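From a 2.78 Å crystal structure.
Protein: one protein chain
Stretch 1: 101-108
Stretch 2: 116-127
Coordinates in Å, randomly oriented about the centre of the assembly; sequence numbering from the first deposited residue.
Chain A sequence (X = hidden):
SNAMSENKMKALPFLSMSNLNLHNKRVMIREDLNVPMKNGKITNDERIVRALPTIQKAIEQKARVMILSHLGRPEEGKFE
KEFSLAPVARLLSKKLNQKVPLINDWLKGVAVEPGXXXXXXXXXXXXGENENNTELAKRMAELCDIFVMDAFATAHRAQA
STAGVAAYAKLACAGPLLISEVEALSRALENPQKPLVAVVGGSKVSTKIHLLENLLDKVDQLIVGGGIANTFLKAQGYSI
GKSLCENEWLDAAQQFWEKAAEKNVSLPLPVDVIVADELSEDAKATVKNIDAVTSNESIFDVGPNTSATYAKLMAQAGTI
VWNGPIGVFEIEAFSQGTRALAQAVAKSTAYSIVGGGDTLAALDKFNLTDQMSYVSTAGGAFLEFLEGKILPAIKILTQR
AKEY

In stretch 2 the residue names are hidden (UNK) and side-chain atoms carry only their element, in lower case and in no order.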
# COMPACT_ATOMS: atom_id res chain seq x y z
N PRO A 101 17.98 5.14 23.52
CA PRO A 101 19.01 4.12 23.48
C PRO A 101 18.50 2.84 22.84
O PRO A 101 17.34 2.49 23.03
CB PRO A 101 19.32 3.88 24.96
CG PRO A 101 18.03 4.14 25.65
CD PRO A 101 17.36 5.24 24.85
N LEU A 102 19.39 2.16 22.11
CA LEU A 102 19.11 0.85 21.51
C LEU A 102 19.16 -0.23 22.59
O LEU A 102 20.23 -0.50 23.13
CB LEU A 102 20.16 0.55 20.43
CG LEU A 102 19.94 -0.65 19.52
CD1 LEU A 102 18.88 -0.35 18.48
CD2 LEU A 102 21.24 -1.04 18.84
N ILE A 103 18.03 -0.85 22.91
CA ILE A 103 17.99 -1.91 23.93
C ILE A 103 18.01 -3.29 23.27
O ILE A 103 17.14 -3.62 22.48
CB ILE A 103 16.75 -1.80 24.84
CG1 ILE A 103 16.79 -0.50 25.65
CG2 ILE A 103 16.67 -2.99 25.80
CD1 ILE A 103 17.95 -0.40 26.62
N ASN A 104 18.98 -4.10 23.66
CA ASN A 104 19.32 -5.31 22.94
C ASN A 104 18.72 -6.59 23.52
O ASN A 104 18.23 -7.44 22.76
CB ASN A 104 20.83 -5.45 22.89
CG ASN A 104 21.27 -6.35 21.80
OD1 ASN A 104 21.10 -7.57 21.88
ND2 ASN A 104 21.81 -5.76 20.73
N ASP A 105 18.82 -6.74 24.84
CA ASP A 105 18.28 -7.92 25.55
C ASP A 105 16.89 -7.59 26.10
O ASP A 105 16.58 -7.86 27.26
CB ASP A 105 19.25 -8.38 26.66
CG ASP A 105 19.67 -7.24 27.60
OD1 ASP A 105 19.14 -6.12 27.47
OD2 ASP A 105 20.55 -7.46 28.47
N TRP A 106 16.05 -7.01 25.26
CA TRP A 106 14.80 -6.41 25.74
C TRP A 106 13.73 -7.40 26.22
O TRP A 106 12.81 -7.00 26.93
CB TRP A 106 14.21 -5.44 24.71
CG TRP A 106 13.85 -6.04 23.36
CD1 TRP A 106 14.65 -6.11 22.26
CD2 TRP A 106 12.59 -6.59 22.98
NE1 TRP A 106 13.96 -6.69 21.21
CE2 TRP A 106 12.69 -6.99 21.64
CE3 TRP A 106 11.38 -6.79 23.66
CZ2 TRP A 106 11.64 -7.60 20.95
CZ3 TRP A 106 10.33 -7.39 22.97
CH2 TRP A 106 10.47 -7.79 21.64
N LEU A 107 13.84 -8.67 25.84
CA LEU A 107 12.81 -9.67 26.14
C LEU A 107 12.74 -10.03 27.60
O LEU A 107 11.66 -10.38 28.10
CB LEU A 107 13.02 -10.96 25.35
CG LEU A 107 12.89 -10.84 23.84
CD1 LEU A 107 14.28 -10.70 23.19
CD2 LEU A 107 12.17 -12.07 23.33
N LYS A 108 13.89 -9.97 28.28
CA LYS A 108 13.98 -10.24 29.72
C LYS A 108 13.54 -9.05 30.58
O LYS A 108 13.52 -9.15 31.81
CB LYS A 108 15.39 -10.69 30.12
CG LYS A 108 15.60 -12.21 30.14
CD LYS A 108 16.51 -12.65 31.30
CE LYS A 108 15.79 -12.61 32.66
NZ LYS A 108 16.69 -12.97 33.80
N UNK A 116 10.52 9.11 28.78
CA UNK A 116 11.59 8.74 27.87
C UNK A 116 11.14 7.57 26.98
O UNK A 116 10.08 6.98 27.20
c UNK A 116 14.28 6.66 29.83
n UNK A 116 14.83 7.02 30.99
c UNK A 116 12.88 7.22 29.54
o UNK A 116 14.84 5.92 29.02
c UNK A 116 12.91 8.42 28.61
N UNK A 117 11.95 7.27 25.97
CA UNK A 117 11.61 6.24 24.98
C UNK A 117 12.84 5.44 24.57
O UNK A 117 13.90 5.99 24.31
c UNK A 117 11.00 6.89 23.75
N UNK A 118 12.68 4.12 24.51
CA UNK A 118 13.76 3.24 24.09
C UNK A 118 13.34 2.49 22.83
O UNK A 118 12.15 2.28 22.59
c UNK A 118 14.65 3.05 26.46
c UNK A 118 13.09 1.28 25.63
c UNK A 118 12.89 0.12 24.66
c UNK A 118 14.20 2.26 25.24
N UNK A 119 14.33 2.12 22.02
CA UNK A 119 14.09 1.37 20.78
C UNK A 119 14.66 -0.03 20.93
O UNK A 119 15.87 -0.22 21.05
c UNK A 119 14.74 2.08 19.58
c UNK A 119 13.21 1.24 17.76
c UNK A 119 15.44 2.21 17.19
c UNK A 119 14.65 1.41 18.21
N UNK A 120 13.76 -1.01 20.94
CA UNK A 120 14.13 -2.42 20.98
C UNK A 120 14.83 -2.79 19.68
O UNK A 120 14.48 -2.28 18.59
s UNK A 120 12.00 -3.03 22.75
c UNK A 120 12.89 -3.30 21.18
N UNK A 121 15.81 -3.70 19.78
CA UNK A 121 16.56 -4.14 18.62
C UNK A 121 15.65 -4.94 17.67
O UNK A 121 14.73 -5.64 18.12
o UNK A 121 18.24 -3.89 16.24
c UNK A 121 19.10 -4.41 16.99
c UNK A 121 18.65 -5.49 17.96
o UNK A 121 20.31 -4.12 16.94
c UNK A 121 17.76 -4.98 19.08
N UNK A 122 15.89 -4.79 16.36
CA UNK A 122 15.20 -5.53 15.29
C UNK A 122 14.44 -6.78 15.79
O UNK A 122 15.03 -7.73 16.30
o UNK A 122 14.40 -6.59 12.82
c UNK A 122 15.62 -6.36 12.92
n UNK A 122 16.46 -6.48 11.90
c UNK A 122 16.23 -5.93 14.22
N UNK A 123 13.12 -6.76 15.66
CA UNK A 123 12.27 -7.83 16.17
C UNK A 123 12.43 -9.11 15.40
O UNK A 123 12.05 -10.17 15.88
c UNK A 123 10.46 -6.37 17.02
c UNK A 123 10.45 -7.09 14.62
c UNK A 123 10.80 -7.47 16.05
N UNK A 124 12.92 -9.00 14.17
CA UNK A 124 13.14 -10.15 13.30
C UNK A 124 14.39 -10.97 13.63
O UNK A 124 14.66 -11.97 12.96
n UNK A 124 11.14 -8.10 7.25
n UNK A 124 8.95 -7.92 7.90
c UNK A 124 11.83 -9.17 11.37
n UNK A 124 10.48 -8.65 9.41
c UNK A 124 13.17 -9.69 11.85
c UNK A 124 11.81 -9.02 9.86
c UNK A 124 10.19 -8.22 8.19
N UNK A 125 15.15 -10.54 14.63
CA UNK A 125 16.25 -11.35 15.15
C UNK A 125 15.73 -12.50 15.98
O UNK A 125 16.35 -13.56 16.01
c UNK A 125 18.32 -8.32 15.61
c UNK A 125 17.21 -10.53 16.01
c UNK A 125 19.73 -9.29 13.42
c UNK A 125 19.18 -7.49 14.91
c UNK A 125 18.13 -9.64 15.22
c UNK A 125 18.86 -10.12 14.13
c UNK A 125 19.90 -7.98 13.81
N UNK A 126 14.58 -12.31 16.62
CA UNK A 126 14.04 -13.29 17.56
C UNK A 126 13.59 -14.57 16.87
O UNK A 126 12.71 -14.53 15.99
n UNK A 126 12.38 -10.52 19.31
c UNK A 126 13.26 -11.48 19.21
o UNK A 126 14.34 -11.45 19.79
c UNK A 126 12.86 -12.68 18.35
N UNK A 127 14.20 -15.70 17.24
CA UNK A 127 13.63 -17.04 16.97
C UNK A 127 12.12 -16.98 17.21
O UNK A 127 11.68 -16.82 18.37
c UNK A 127 15.47 -18.86 17.37
c UNK A 127 15.85 -19.99 18.36
n UNK A 127 18.26 -20.72 18.44
c UNK A 127 14.24 -18.11 17.89
c UNK A 127 16.93 -20.95 17.83

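Position 116 carries three carbons in a row, the third bearing one oxygen and one nitrogen: Gln 116. Poorly ordered, it makes no close contact with stretch 1. Position 117 has a single side-chain carbon, which makes it Ala 117; its CB points away, so little side chain is needed, and its contribution is its backbone O, 3.6 Å from Pro 101 CD.

Position 118 has four carbons, forked at the first, with one arm two carbons long. This is Ile 118, whose CG2 lies 3.6 Å from Pro 101 CG and whose CB lies 3.8 Å from Ile 103 CG1, so a beta-branched residue fills the space close to the backbone. Position 119 also has four carbons, but the fork comes at the second: Leu 119. It pairs with Leu 102 in a parallel bridge, their apolar side chains on the same face of the sheet, although Leu 102 CD1 and Leu 119 CD2 only graze at 4.5 Å.

Position 120 is one carbon followed by sulfur, hence Cys 120, sharing the other face with Ile 103. Its CB and SG sit 3.4 and 3.8 Å from the centroid of the Trp 106 five-membered ring; a short, polarizable side chain suits so close an approach to the indole face.

Position 121 has three carbons, the last carrying two oxygens: Glu 121. Its CB points toward stretch 1, the chain then bends off, and OE2 lies 3.7 Å from Leu 102 CD2. OE1 accepts a 2.5 Å hydrogen bond from the N of position 122, and both buried oxygens are satisfied. Position 122, two carbons ending in O and N, is Asn 122; it points away, and its short amide lets OD1 accept from the N of position 124 at 3.1 Å.

Position 123, one carbon carrying two more, is Val 123, a compact apolar group with CG1 4.3 Å from Trp 106 CZ2. Position 124, three carbons, N, then a carbon with two nitrogens, is Arg 124; position 125, a carbon and a six-carbon ring, is Phe 125, buried; neither touches stretch 1. Position 126 has two carbons, the second with one oxygen and one nitrogen: Asn 126, short enough to set ND2 3.4 Å from Trp 106 CZ2 and OD1 3.5 Å from Leu 107 CD1. Position 127, four carbons ending in N, is Lys 127, exposed.

The contact is a parallel ladder: Leu 119 N to Pro 101 O (3.2 Å), Ile 103 N to Leu 119 O (2.9 Å) and Glu 121 N to Ile 103 O (3.0 Å). Beyond it, Trp 106 packs over Cys 120, and its NE1 adds a weak hydrogen bond to Glu 121 O (3.4 Å).

Stretch 2 116-127: QAILCENVRFNK
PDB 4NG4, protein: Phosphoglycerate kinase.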